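Local coordinates for protein alpha-galactosidase (Lactobacillus brevis, PDB 3MI6) that probably hydrolyses terminal, non-reducing alpha-D-galactose residues of alpha-galactosides, as a member of glycoside hydrolase family 36, at residues S526-G530 / G531-D535; Q544-S548 / D549-A553; Y565-P568 / Q569-G573; S220-M223 / A224-Q228; Y509-Y512 / A513-Q517. All coordinates share one frame; numbering follows the deposited sequence.

Contact 1 (S526-G530 / G531-D535)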
loop_
_atom_site.group_PDB
_atom_site.type_symbol
_atom_site.label_atom_id
_atom_site.label_comp_id
_atom_site.label_asym_id
_atom_site.label_seq_id
_atom_site.Cartn_x
_atom_site.Cartn_y
_atom_site.Cartn_z
ATOM N N SER D 526 24.983 -31.475 -6.404
ATOM C CA SER D 526 25.712 -30.333 -5.869
ATOM C C SER D 526 25.199 -29.976 -4.461
ATOM O O SER D 526 24.029 -30.217 -4.130
ATOM C CB SER D 526 25.582 -29.159 -6.833
ATOM O OG SER D 526 25.086 -28.029 -6.168
ATOM N N CYS D 527 26.072 -29.434 -3.616
ATOM C CA CYS D 527 25.665 -29.099 -2.258
ATOM C C CYS D 527 26.530 -27.991 -1.700
ATOM O O CYS D 527 27.675 -27.847 -2.094
ATOM C CB CYS D 527 25.753 -30.337 -1.363
ATOM S SG CYS D 527 25.037 -30.144 0.284
ATOM N N ALA D 528 25.968 -27.201 -0.794
ATOM C CA ALA D 528 26.717 -26.157 -0.093
ATOM C C ALA D 528 25.981 -25.797 1.189
ATOM O O ALA D 528 25.345 -24.742 1.263
ATOM C CB ALA D 528 26.898 -24.922 -0.964
ATOM N N SER D 529 26.072 -26.677 2.191
ATOM C CA SER D 529 25.318 -26.512 3.427
ATOM C C SER D 529 23.844 -26.367 3.070
ATOM O O SER D 529 23.126 -25.544 3.644
ATOM C CB SER D 529 25.786 -25.265 4.187
ATOM O OG SER D 529 26.951 -25.517 4.938
ATOM N N GLY D 530 23.387 -27.169 2.116
ATOM C CA GLY D 530 22.078 -26.956 1.529
ATOM C C GLY D 530 22.254 -26.108 0.296
ATOM O O GLY D 530 23.084 -26.432 -0.547
ATOM N N GLY D 531 21.516 -25.011 0.191
ATOM C CA GLY D 531 21.471 -24.265 -1.060
ATOM C C GLY D 531 22.368 -23.044 -1.199
ATOM O O GLY D 531 21.968 -22.043 -1.778
ATOM N N GLY D 532 23.591 -23.140 -0.691
ATOM C CA GLY D 532 24.511 -22.022 -0.690
ATOM C C GLY D 532 25.225 -21.803 -2.015
ATOM O O GLY D 532 25.984 -20.851 -2.165
ATOM N N ARG D 533 25.010 -22.694 -2.977
ATOM C CA ARG D 533 25.544 -22.485 -4.321
ATOM C C ARG D 533 24.519 -22.834 -5.382
ATOM O O ARG D 533 24.870 -23.151 -6.501
ATOM C CB ARG D 533 26.819 -23.293 -4.541
ATOM C CG ARG D 533 28.077 -22.508 -4.297
ATOM C CD ARG D 533 29.120 -22.860 -5.313
ATOM N NE ARG D 533 29.638 -24.223 -5.152
ATOM C CZ ARG D 533 30.850 -24.519 -4.686
ATOM N NH1 ARG D 533 31.685 -23.547 -4.313
ATOM N NH2 ARG D 533 31.220 -25.788 -4.591
ATOM N N PHE D 534 23.250 -22.749 -5.021
ATOM C CA PHE D 534 22.186 -23.206 -5.886
ATOM C C PHE D 534 22.078 -22.335 -7.139
ATOM O O PHE D 534 21.278 -21.384 -7.166
ATOM C CB PHE D 534 20.870 -23.159 -5.109
ATOM C CG PHE D 534 19.786 -23.987 -5.711
ATOM C CD1 PHE D 534 19.051 -23.510 -6.763
ATOM C CD2 PHE D 534 19.516 -25.253 -5.215
ATOM C CE1 PHE D 534 18.066 -24.277 -7.315
ATOM C CE2 PHE D 534 18.533 -26.035 -5.756
ATOM C CZ PHE D 534 17.799 -25.549 -6.810
ATOM N N ASP D 535 22.855 -22.655 -8.175
ATOM C CA ASP D 535 22.908 -21.785 -9.342
ATOM C C ASP D 535 23.177 -22.477 -10.677
ATOM O O ASP D 535 23.610 -23.607 -10.727
ATOM C CB ASP D 535 23.917 -20.671 -9.112
ATOM C CG ASP D 535 25.322 -21.189 -8.931
ATOM O OD1 ASP D 535 25.690 -22.193 -9.589
ATOM O OD2 ASP D 535 26.061 -20.577 -8.131
HETATM O O HOH W 1 24.013 -25.287 -2.815
#
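The methyl CB of Ala-528 lies over one face of the flat peptide that joins Gly-532 to Arg-533, with Ala-528 CB 3.5 Å from Arg-533 N. The carbonyl of Ala-528 meets the next peptide back in the chain: Gly-532 N donates to Ala-528 O at 3.1 Å. The bond closes a five-residue turn through Ser-529, Gly-530 and Gly-531. A second bond sits inside the turn, from Ala-528 N to Gly-530 O (3.0 Å). Gly-530 O also accepts from a water at 2.7 Å. The same water accepts from Arg-533 N at 2.8 Å, so it bridges the two halves of the loop.

Beyond the methyl contact, CB of Arg-533 lies 3.9 Å from CB of Ala-528. The arginine chain then bends at chi2 and chi3 and carries the guanidinium to a salt bridge with Glu-416. The Phe-534 ring turns elsewhere, with Arg-204 in a cation-pi contact and Tyr-567 edge-to-face.

The loop borders the predicted catalytic pocket. Ser-529 N donates to Asp-479, the predicted nucleophile, and Cys-527 is a predicted substrate residue. The loop follows barrel strand 523-526, which pairs with strand 544-546, and runs into helix 536-539, whose N-cap is Asp-535.

Contact 2 (Q544-S548 / D549-A553)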
loop_
_atom_site.group_PDB
_atom_site.type_symbol
_atom_site.label_atom_id
_atom_site.label_comp_id
_atom_site.label_asym_id
_atom_site.label_seq_id
_atom_site.Cartn_x
_atom_site.Cartn_y
_atom_site.Cartn_z
ATOM N N GLN D 544 21.268 -31.594 -10.358
ATOM C CA GLN D 544 20.408 -31.344 -9.203
ATOM C C GLN D 544 21.203 -30.855 -8.002
ATOM O O GLN D 544 22.366 -31.209 -7.842
ATOM C CB GLN D 544 19.608 -32.595 -8.839
ATOM C CG GLN D 544 20.408 -33.703 -8.210
ATOM C CD GLN D 544 19.627 -34.988 -8.225
ATOM O OE1 GLN D 544 18.871 -35.247 -9.161
ATOM N NE2 GLN D 544 19.786 -35.797 -7.189
ATOM N N ALA D 545 20.573 -30.037 -7.165
ATOM C CA ALA D 545 21.249 -29.523 -5.985
ATOM C C ALA D 545 20.476 -29.911 -4.734
ATOM O O ALA D 545 19.271 -30.147 -4.803
ATOM C CB ALA D 545 21.404 -28.013 -6.079
ATOM N N TRP D 546 21.172 -30.015 -3.602
ATOM C CA TRP D 546 20.516 -30.180 -2.304
ATOM C C TRP D 546 19.957 -28.813 -1.893
ATOM O O TRP D 546 20.701 -27.927 -1.480
ATOM C CB TRP D 546 21.508 -30.717 -1.266
ATOM C CG TRP D 546 20.905 -30.927 0.098
ATOM C CD1 TRP D 546 21.399 -30.489 1.294
ATOM C CD2 TRP D 546 19.679 -31.614 0.401
ATOM N NE1 TRP D 546 20.563 -30.872 2.325
ATOM C CE2 TRP D 546 19.504 -31.563 1.803
ATOM C CE3 TRP D 546 18.720 -32.276 -0.376
ATOM C CZ2 TRP D 546 18.411 -32.146 2.437
ATOM C CZ3 TRP D 546 17.636 -32.850 0.257
ATOM C CH2 TRP D 546 17.487 -32.779 1.652
ATOM N N THR D 547 18.645 -28.644 -2.017
ATOM C CA THR D 547 18.031 -27.315 -1.999
ATOM C C THR D 547 18.220 -26.536 -0.701
ATOM O O THR D 547 18.536 -25.350 -0.720
ATOM C CB THR D 547 16.537 -27.412 -2.315
ATOM O OG1 THR D 547 16.350 -28.402 -3.331
ATOM C CG2 THR D 547 15.983 -26.066 -2.797
ATOM N N SER D 548 17.998 -27.203 0.423
ATOM C CA SER D 548 18.221 -26.602 1.730
ATOM C C SER D 548 18.559 -27.688 2.737
ATOM O O SER D 548 18.072 -28.804 2.625
ATOM C CB SER D 548 16.967 -25.848 2.194
ATOM O OG SER D 548 17.192 -25.202 3.436
ATOM N N ASP D 549 19.391 -27.359 3.714
ATOM C CA ASP D 549 19.584 -28.228 4.859
ATOM C C ASP D 549 18.313 -28.307 5.681
ATOM O O ASP D 549 18.088 -29.275 6.413
ATOM C CB ASP D 549 20.720 -27.733 5.738
ATOM C CG ASP D 549 22.002 -28.472 5.480
ATOM O OD1 ASP D 549 21.918 -29.559 4.869
ATOM O OD2 ASP D 549 23.084 -27.961 5.880
ATOM N N ASP D 550 17.486 -27.277 5.574
ATOM C CA ASP D 550 16.187 -27.302 6.213
ATOM C C ASP D 550 15.293 -28.290 5.463
ATOM O O ASP D 550 14.920 -28.041 4.312
ATOM C CB ASP D 550 15.566 -25.907 6.217
ATOM C CG ASP D 550 14.313 -25.832 7.059
ATOM O OD1 ASP D 550 13.666 -26.879 7.293
ATOM O OD2 ASP D 550 13.969 -24.721 7.509
ATOM N N THR D 551 14.964 -29.405 6.122
ATOM C CA THR D 551 14.103 -30.442 5.553
ATOM C C THR D 551 12.746 -30.525 6.263
ATOM O O THR D 551 12.037 -31.543 6.150
ATOM C CB THR D 551 14.773 -31.835 5.628
ATOM O OG1 THR D 551 14.985 -32.195 7.000
ATOM C CG2 THR D 551 16.098 -31.816 4.918
ATOM N N ASP D 552 12.396 -29.475 7.014
ATOM C CA ASP D 552 11.041 -29.360 7.537
ATOM C C ASP D 552 10.016 -29.115 6.416
ATOM O O ASP D 552 10.264 -28.305 5.515
ATOM C CB ASP D 552 10.932 -28.227 8.545
ATOM C CG ASP D 552 9.496 -28.025 9.019
ATOM O OD1 ASP D 552 9.003 -28.872 9.787
ATOM O OD2 ASP D 552 8.850 -27.039 8.605
ATOM N N ALA D 553 8.865 -29.791 6.488
ATOM C CA ALA D 553 7.814 -29.640 5.472
ATOM C C ALA D 553 7.339 -28.188 5.286
ATOM O O ALA D 553 7.333 -27.665 4.170
ATOM C CB ALA D 553 6.635 -30.550 5.771
#
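Trp-546 reaches from its strand across to Asp-549 and Thr-551. From CB the indole sets off anti to the backbone N (chi1 -179°), which points it at the loop ahead. CD1 comes first and lies 3.7 Å from Asp-549 OD1. NE1 is next and makes the main bond, donating to Asp-549 OD1 at 3.2 Å. The oxygen lies in the ring plane, so the indole uses its edge. Seen from the acid, the donor sits on the anti side of OD1, 27° out of the carboxylate plane. Ring and carboxylate are turned 64° apart. Further round the rim, CZ2 packs on Thr-551 CG2 at 3.4 Å. CH2 at the tip is 3.7 Å from the same methyl, Thr-551 CG2. Over one ring face lies the carbonyl oxygen of Ser-548, offset toward the rim.

Two small turns shape the loop itself. Asp-550 N donates to Ser-548 OG at 3.0 Å, and that hydroxyl also bonds Glu-203. Asp-550 OD1 in turn accepts from Asp-552 N at 2.9 Å, an Asx turn just before helix 553-566. Asp-552 is the N-cap of that helix.

Asp-549 is the predicted proton donor of the active site. Its second oxygen, OD2, accepts from the indole N-H of Trp-200. Each carboxylate oxygen is therefore held by a different tryptophan, which should restrict the rotation of the acid and fix how it is presented to a substrate.

Contact 3 (Y565-P568 / Q569-G573)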
loop_
_atom_site.group_PDB
_atom_site.type_symbol
_atom_site.label_atom_id
_atom_site.label_comp_id
_atom_site.label_asym_id
_atom_site.label_seq_id
_atom_site.Cartn_x
_atom_site.Cartn_y
_atom_site.Cartn_z
ATOM N N TYR D 565 10.734 -20.075 -9.093
ATOM C CA TYR D 565 10.757 -18.903 -9.964
ATOM C C TYR D 565 11.988 -18.966 -10.867
ATOM O O TYR D 565 11.956 -18.565 -12.037
ATOM C CB TYR D 565 10.734 -17.612 -9.147
ATOM C CG TYR D 565 9.367 -17.295 -8.585
ATOM C CD1 TYR D 565 9.007 -17.686 -7.295
ATOM C CD2 TYR D 565 8.412 -16.604 -9.349
ATOM C CE1 TYR D 565 7.710 -17.397 -6.775
ATOM C CE2 TYR D 565 7.130 -16.310 -8.842
ATOM C CZ TYR D 565 6.781 -16.717 -7.555
ATOM O OH TYR D 565 5.521 -16.429 -7.055
ATOM N N GLY D 566 13.079 -19.499 -10.325
ATOM C CA GLY D 566 14.330 -19.517 -11.038
ATOM C C GLY D 566 14.735 -20.899 -11.474
ATOM O O GLY D 566 15.543 -21.047 -12.391
ATOM N N TYR D 567 14.180 -21.918 -10.833
ATOM C CA TYR D 567 14.660 -23.270 -11.069
ATOM C C TYR D 567 13.551 -24.332 -11.017
ATOM O O TYR D 567 12.797 -24.413 -10.060
ATOM C CB TYR D 567 15.817 -23.581 -10.099
ATOM C CG TYR D 567 16.849 -22.457 -9.985
ATOM C CD1 TYR D 567 18.008 -22.473 -10.729
ATOM C CD2 TYR D 567 16.653 -21.387 -9.128
ATOM C CE1 TYR D 567 18.945 -21.462 -10.617
ATOM C CE2 TYR D 567 17.564 -20.374 -9.016
ATOM C CZ TYR D 567 18.711 -20.405 -9.762
ATOM O OH TYR D 567 19.638 -19.381 -9.649
ATOM N N PRO D 568 13.471 -25.166 -12.061
ATOM C CA PRO D 568 12.491 -26.251 -12.183
ATOM C C PRO D 568 12.727 -27.314 -11.131
ATOM O O PRO D 568 13.851 -27.486 -10.692
ATOM C CB PRO D 568 12.787 -26.849 -13.554
ATOM C CG PRO D 568 13.804 -25.925 -14.214
ATOM C CD PRO D 568 14.476 -25.185 -13.141
ATOM N N GLN D 569 11.686 -28.040 -10.752
ATOM C CA GLN D 569 11.785 -29.026 -9.679
ATOM C C GLN D 569 12.800 -30.136 -9.946
ATOM O O GLN D 569 13.292 -30.762 -9.015
ATOM C CB GLN D 569 10.417 -29.642 -9.378
ATOM C CG GLN D 569 9.865 -30.468 -10.495
ATOM C CD GLN D 569 9.128 -29.657 -11.529
ATOM O OE1 GLN D 569 9.370 -28.465 -11.686
ATOM N NE2 GLN D 569 8.210 -30.304 -12.245
ATOM N N ALA D 570 13.098 -30.392 -11.214
ATOM C CA ALA D 570 14.099 -31.391 -11.563
ATOM C C ALA D 570 15.424 -31.130 -10.835
ATOM O O ALA D 570 16.158 -32.061 -10.501
ATOM C CB ALA D 570 14.312 -31.409 -13.070
HETATM N N MSE D 571 15.699 -29.858 -10.573
HETATM C CA MSE D 571 16.952 -29.431 -9.976
HETATM C C MSE D 571 16.998 -29.511 -8.436
HETATM O O MSE D 571 18.079 -29.446 -7.839
HETATM C CB MSE D 571 17.264 -28.011 -10.431
HETATM C CG MSE D 571 17.502 -27.869 -11.934
HETATM SE SE MSE D 571 17.973 -26.028 -12.415
HETATM C CE MSE D 571 18.030 -26.207 -14.382
HETATM N N MSE D 572 15.837 -29.678 -7.804
HETATM C CA MSE D 572 15.724 -29.599 -6.348
HETATM C C MSE D 572 15.676 -30.949 -5.640
HETATM O O MSE D 572 14.652 -31.629 -5.661
HETATM C CB MSE D 572 14.456 -28.845 -5.961
HETATM C CG MSE D 572 14.494 -27.344 -6.114
HETATM SE SE MSE D 572 12.668 -26.612 -5.824
HETATM C CE MSE D 572 12.110 -26.269 -7.690
ATOM N N GLY D 573 16.759 -31.331 -4.977
ATOM C CA GLY D 573 16.683 -32.481 -4.100
ATOM C C GLY D 573 15.718 -32.157 -2.964
ATOM O O GLY D 573 15.633 -31.012 -2.547
#
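Tyr-567 and Met-571 cross at about a right angle. Met-571, modelled as selenomethionine, brings its SE to the edge of the tyrosine ring, close to the ring plane. SE is 5.3 Å from the centroid of the Tyr-567 ring and 84° off its normal. The nearest ring atom is CD1 of Tyr-567, 3.9 Å from SE of Met-571. This is an edge-on Met-aromatic contact. Met-571 leaves the backbone with CG anti to the carbonyl carbon (chi1 -64°) and then runs extended, which carries SE back over the turn.

Pro-568 lies obliquely to the same chain, its CD 3.7 Å from Met-571 SE. Selenomethionine Met-572 bends at chi3 and sets its CE methyl against the Tyr-567 carbonyl.

The backbone turns tightly beneath. Met-571 N donates to Pro-568 O at 3.0 Å. Met-572 N bonds Gln-569 O at 3.0 Å, at the end of the 3-10 segment 569-571. The Tyr-567 hydroxyl bonds Asn-230 of the N-terminal region.

The turn connects helix 553-566 to strand 572-576, the return half of a beta-alpha-beta crossover in the eight-stranded TIM barrel.

Contact 4 (S220-M223 / A224-Q228)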
loop_
_atom_site.group_PDB
_atom_site.type_symbol
_atom_site.label_atom_id
_atom_site.label_comp_id
_atom_site.label_asym_id
_atom_site.label_seq_id
_atom_site.Cartn_x
_atom_site.Cartn_y
_atom_site.Cartn_z
ATOM N N SER D 220 27.172 -10.957 -3.948
ATOM C CA SER D 220 27.878 -11.906 -3.111
ATOM C C SER D 220 29.378 -11.596 -3.091
ATOM O O SER D 220 29.984 -11.341 -4.141
ATOM C CB SER D 220 27.615 -13.324 -3.617
ATOM O OG SER D 220 27.944 -14.281 -2.635
ATOM N N LEU D 221 29.962 -11.604 -1.892
ATOM C CA LEU D 221 31.403 -11.450 -1.705
ATOM C C LEU D 221 31.986 -12.685 -1.097
ATOM O O LEU D 221 33.057 -12.626 -0.508
ATOM C CB LEU D 221 31.689 -10.320 -0.744
ATOM C CG LEU D 221 31.292 -8.999 -1.359
ATOM C CD1 LEU D 221 31.239 -7.895 -0.300
ATOM C CD2 LEU D 221 32.281 -8.718 -2.479
ATOM N N ARG D 222 31.301 -13.811 -1.226
ATOM C CA ARG D 222 31.705 -14.993 -0.477
ATOM C C ARG D 222 32.264 -16.146 -1.316
ATOM O O ARG D 222 32.281 -17.288 -0.854
ATOM C CB ARG D 222 30.538 -15.488 0.371
ATOM C CG ARG D 222 29.626 -14.366 0.854
ATOM C CD ARG D 222 28.227 -14.902 1.209
ATOM N NE ARG D 222 28.096 -15.193 2.633
ATOM C CZ ARG D 222 27.494 -14.384 3.496
ATOM N NH1 ARG D 222 26.955 -13.243 3.061
ATOM N NH2 ARG D 222 27.420 -14.729 4.776
HETATM N N MSE D 223 32.747 -15.842 -2.519
HETATM C CA MSE D 223 33.239 -16.871 -3.454
HETATM C C MSE D 223 32.232 -18.009 -3.726
HETATM O O MSE D 223 32.617 -19.162 -3.992
HETATM C CB MSE D 223 34.550 -17.479 -2.972
HETATM C CG MSE D 223 35.811 -16.698 -3.266
HETATM SE SE MSE D 223 37.362 -17.754 -2.609
HETATM C CE MSE D 223 38.764 -16.499 -3.089
ATOM N N ALA D 224 30.953 -17.667 -3.634
ATOM C CA ALA D 224 29.859 -18.539 -4.022
ATOM C C ALA D 224 28.680 -17.617 -4.215
ATOM O O ALA D 224 28.628 -16.549 -3.595
ATOM C CB ALA D 224 29.554 -19.535 -2.940
ATOM N N SER D 225 27.757 -17.988 -5.099
ATOM C CA SER D 225 26.449 -17.358 -5.083
ATOM C C SER D 225 26.036 -17.779 -3.700
ATOM O O SER D 225 26.385 -18.872 -3.275
ATOM C CB SER D 225 25.554 -18.004 -6.129
ATOM O OG SER D 225 25.643 -19.422 -6.042
ATOM N N SER D 226 25.342 -16.955 -2.944
ATOM C CA SER D 226 25.218 -17.342 -1.538
ATOM C C SER D 226 23.957 -18.146 -1.142
ATOM O O SER D 226 23.125 -18.478 -1.973
ATOM C CB SER D 226 25.369 -16.094 -0.666
ATOM O OG SER D 226 24.656 -15.004 -1.228
ATOM N N HIS D 227 23.867 -18.495 0.137
ATOM C CA HIS D 227 22.584 -18.758 0.774
ATOM C C HIS D 227 21.809 -17.435 0.791
ATOM O O HIS D 227 20.603 -17.409 0.648
ATOM C CB HIS D 227 22.757 -19.224 2.238
ATOM C CG HIS D 227 23.416 -20.565 2.393
ATOM N ND1 HIS D 227 24.771 -20.709 2.622
ATOM C CD2 HIS D 227 22.905 -21.822 2.364
ATOM C CE1 HIS D 227 25.066 -21.994 2.715
ATOM N NE2 HIS D 227 23.951 -22.690 2.564
ATOM N N GLN D 228 22.530 -16.331 0.944
ATOM C CA GLN D 228 21.929 -15.046 1.264
ATOM C C GLN D 228 21.170 -14.405 0.114
ATOM O O GLN D 228 20.071 -13.898 0.308
ATOM C CB GLN D 228 23.007 -14.091 1.777
ATOM C CG GLN D 228 23.597 -14.474 3.149
ATOM C CD GLN D 228 24.365 -15.782 3.122
ATOM O OE1 GLN D 228 24.340 -16.554 4.090
ATOM N NE2 GLN D 228 25.044 -16.047 2.014
#
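Ser-220 and Ala-224 are tied by one short-range bond: Ser-220 OG donates to Ala-224 O at 2.6 Å. The hydroxyl approaches nearly head-on to the carbonyl oxygen, at a C=O...O angle of 165°. OG is placed there by lying anti to the serine's own backbone N (chi1 -163°).

Arg-222 and Gln-228 make the second contact. The amide lies nearly parallel over one guanidinium face, the planes 13° apart. Which way round the amide sits, and its exact place, are doubtful in the model. On the way, Arg-222 CD passes Ser-226 CB at 3.6 Å.

These residues form a loop between strands 214-219 and 233-236 in the N-terminal domain, which belongs to the galactose mutarotase-like beta-sandwich clan. Met-223 has a positive phi, which swings the chain round so that Ala-224 comes back beside Ser-220.

Outside this shell, Ser-225 OG bonds Asp-535 of the catalytic barrel. His-227 spans to the same barrel, bonding Ser-529 O and the Tyr-483 hydroxyl, and sets its ring edge-to-face with Trp-200. Phe-85 of the third subunit packs on Arg-222.

Contact 5 (Y509-Y512 / A513-Q517)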
loop_
_atom_site.group_PDB
_atom_site.type_symbol
_atom_site.label_atom_id
_atom_site.label_comp_id
_atom_site.label_asym_id
_atom_site.label_seq_id
_atom_site.Cartn_x
_atom_site.Cartn_y
_atom_site.Cartn_z
ATOM N N TYR D 509 35.276 -25.545 -11.435
ATOM C CA TYR D 509 34.804 -26.036 -12.724
ATOM C C TYR D 509 35.787 -27.039 -13.324
ATOM O O TYR D 509 35.391 -28.104 -13.803
ATOM C CB TYR D 509 34.529 -24.902 -13.705
ATOM C CG TYR D 509 33.408 -24.008 -13.267
ATOM C CD1 TYR D 509 32.356 -24.509 -12.522
ATOM C CD2 TYR D 509 33.397 -22.670 -13.596
ATOM C CE1 TYR D 509 31.317 -23.710 -12.116
ATOM C CE2 TYR D 509 32.358 -21.848 -13.181
ATOM C CZ TYR D 509 31.317 -22.380 -12.439
ATOM O OH TYR D 509 30.272 -21.574 -12.026
ATOM N N GLN D 510 37.069 -26.703 -13.288
ATOM C CA GLN D 510 38.106 -27.641 -13.706
ATOM C C GLN D 510 37.832 -29.030 -13.130
ATOM O O GLN D 510 37.839 -30.027 -13.847
ATOM C CB GLN D 510 39.495 -27.149 -13.262
ATOM C CG GLN D 510 40.246 -26.293 -14.288
ATOM C CD GLN D 510 40.324 -26.976 -15.643
ATOM O OE1 GLN D 510 41.118 -27.921 -15.844
ATOM N NE2 GLN D 510 39.484 -26.516 -16.584
ATOM N N LEU D 511 37.580 -29.091 -11.829
ATOM C CA LEU D 511 37.421 -30.381 -11.172
ATOM C C LEU D 511 36.151 -31.093 -11.622
ATOM O O LEU D 511 36.147 -32.309 -11.821
ATOM C CB LEU D 511 37.408 -30.219 -9.656
ATOM C CG LEU D 511 38.118 -31.306 -8.852
ATOM C CD1 LEU D 511 37.580 -31.305 -7.446
ATOM C CD2 LEU D 511 37.960 -32.677 -9.472
ATOM N N TYR D 512 35.070 -30.340 -11.769
ATOM C CA TYR D 512 33.806 -30.928 -12.173
ATOM C C TYR D 512 33.929 -31.306 -13.616
ATOM O O TYR D 512 33.322 -32.271 -14.072
ATOM C CB TYR D 512 32.672 -29.912 -12.046
ATOM C CG TYR D 512 31.816 -30.038 -10.813
ATOM C CD1 TYR D 512 31.888 -29.099 -9.800
ATOM C CD2 TYR D 512 30.917 -31.086 -10.677
ATOM C CE1 TYR D 512 31.099 -29.207 -8.671
ATOM C CE2 TYR D 512 30.124 -31.207 -9.564
ATOM C CZ TYR D 512 30.211 -30.265 -8.560
ATOM O OH TYR D 512 29.410 -30.386 -7.438
ATOM N N ALA D 513 34.696 -30.521 -14.357
ATOM C CA ALA D 513 34.802 -30.749 -15.784
ATOM C C ALA D 513 35.530 -32.060 -16.043
ATOM O O ALA D 513 35.131 -32.839 -16.901
ATOM C CB ALA D 513 35.498 -29.586 -16.467
ATOM N N ARG D 514 36.587 -32.321 -15.284
ATOM C CA ARG D 514 37.391 -33.508 -15.522
ATOM C C ARG D 514 36.742 -34.766 -14.973
ATOM O O ARG D 514 36.825 -35.825 -15.585
ATOM C CB ARG D 514 38.803 -33.316 -14.976
ATOM C CG ARG D 514 39.632 -32.376 -15.843
ATOM C CD ARG D 514 40.838 -31.843 -15.108
ATOM N NE ARG D 514 41.865 -32.855 -14.879
ATOM C CZ ARG D 514 42.907 -32.664 -14.081
ATOM N NH1 ARG D 514 43.038 -31.508 -13.444
ATOM N NH2 ARG D 514 43.813 -33.621 -13.915
ATOM N N LEU D 515 36.082 -34.653 -13.828
ATOM C CA LEU D 515 35.370 -35.790 -13.270
ATOM C C LEU D 515 34.173 -36.212 -14.132
ATOM O O LEU D 515 33.939 -37.403 -14.324
ATOM C CB LEU D 515 34.894 -35.481 -11.856
ATOM C CG LEU D 515 35.900 -35.321 -10.730
ATOM C CD1 LEU D 515 35.162 -34.833 -9.501
ATOM C CD2 LEU D 515 36.616 -36.630 -10.453
ATOM N N THR D 516 33.411 -35.251 -14.651
ATOM C CA THR D 516 32.232 -35.604 -15.448
ATOM C C THR D 516 32.558 -36.123 -16.850
ATOM O O THR D 516 31.803 -36.915 -17.411
ATOM C CB THR D 516 31.165 -34.478 -15.500
ATOM O OG1 THR D 516 31.682 -33.308 -16.155
ATOM C CG2 THR D 516 30.709 -34.146 -14.097
ATOM N N GLN D 517 33.690 -35.704 -17.406
ATOM C CA GLN D 517 34.102 -36.222 -18.709
ATOM C C GLN D 517 34.659 -37.645 -18.602
ATOM O O GLN D 517 34.429 -38.473 -19.481
ATOM C CB GLN D 517 35.094 -35.284 -19.392
ATOM C CG GLN D 517 34.623 -33.861 -19.390
ATOM C CD GLN D 517 35.103 -33.076 -20.586
ATOM O OE1 GLN D 517 35.798 -32.055 -20.441
ATOM N NE2 GLN D 517 34.729 -33.541 -21.787
#
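Tyr-512 and Ala-513 lie next to each other in alpha-helix 500-518, which packs against strands 475-478 and 523-526 of the TIM barrel. Together with Gln-510 they bury the most surface here. The contact is the i to i+4 ladder of the helix. Arg-514 N donates to Gln-510 O at 3.0 Å, and Leu-515 N to Leu-511 O at 3.1 Å.

Ala-513 N donates to Tyr-509 O as part of the same ladder. Its methyl, CB, rests beside the carbonyl oxygens of Tyr-509 and Gln-510 and also meets Tyr-541.

The Gln-510 chain, bent at chi2, brings OE1 to 4.0 Å from Arg-514 CD, a loose contact. The two chains run at an angle, amide and guanidinium planes 34° apart. Arg-514 is held elsewhere, by a salt bridge to Asp-458 and a cation-pi contact with Phe-461.

The Tyr-512 ring stacks on Trp-478, a predicted substrate residue. Leu-511 and Leu-515 pack one turn apart, CD2 of Leu-511 being 3.5 Å from CD1 of Leu-515. Both also touch Trp-478.

The carbonyl of Tyr-512 takes two donors. Thr-516 N bonds Tyr-512 O at 3.0 Å. Thr-516 OG1, set between its backbone N and carbonyl carbon (chi1 64°), donates to the same Tyr-512 O at 2.8 Å, from the opposite face of the carbonyl plane.

How the contacts relate
Contacts 1, 2 and 3 follow in chain order at three successive barrel strands. Contacts 1 and 2, centres 9 Å apart, are joined by backbone bonds between neighbouring strands. They carry Cys-527 and Asp-549, two predicted residues of the same active site. Contact 3 lies away from the annotated sites, about 11 Å from contact 2 between centres, and is linked to it by pairing of strands 544-546 and 572-576. Contact 4 meets contact 1 where the N-terminal domain touches the barrel loop, centres about 10 Å apart. Contact 5 lies on the helix behind the strands, about 18 Å from contact 1 between centres; Tyr-512 OH is 4.0 Å from Ser-526 CA.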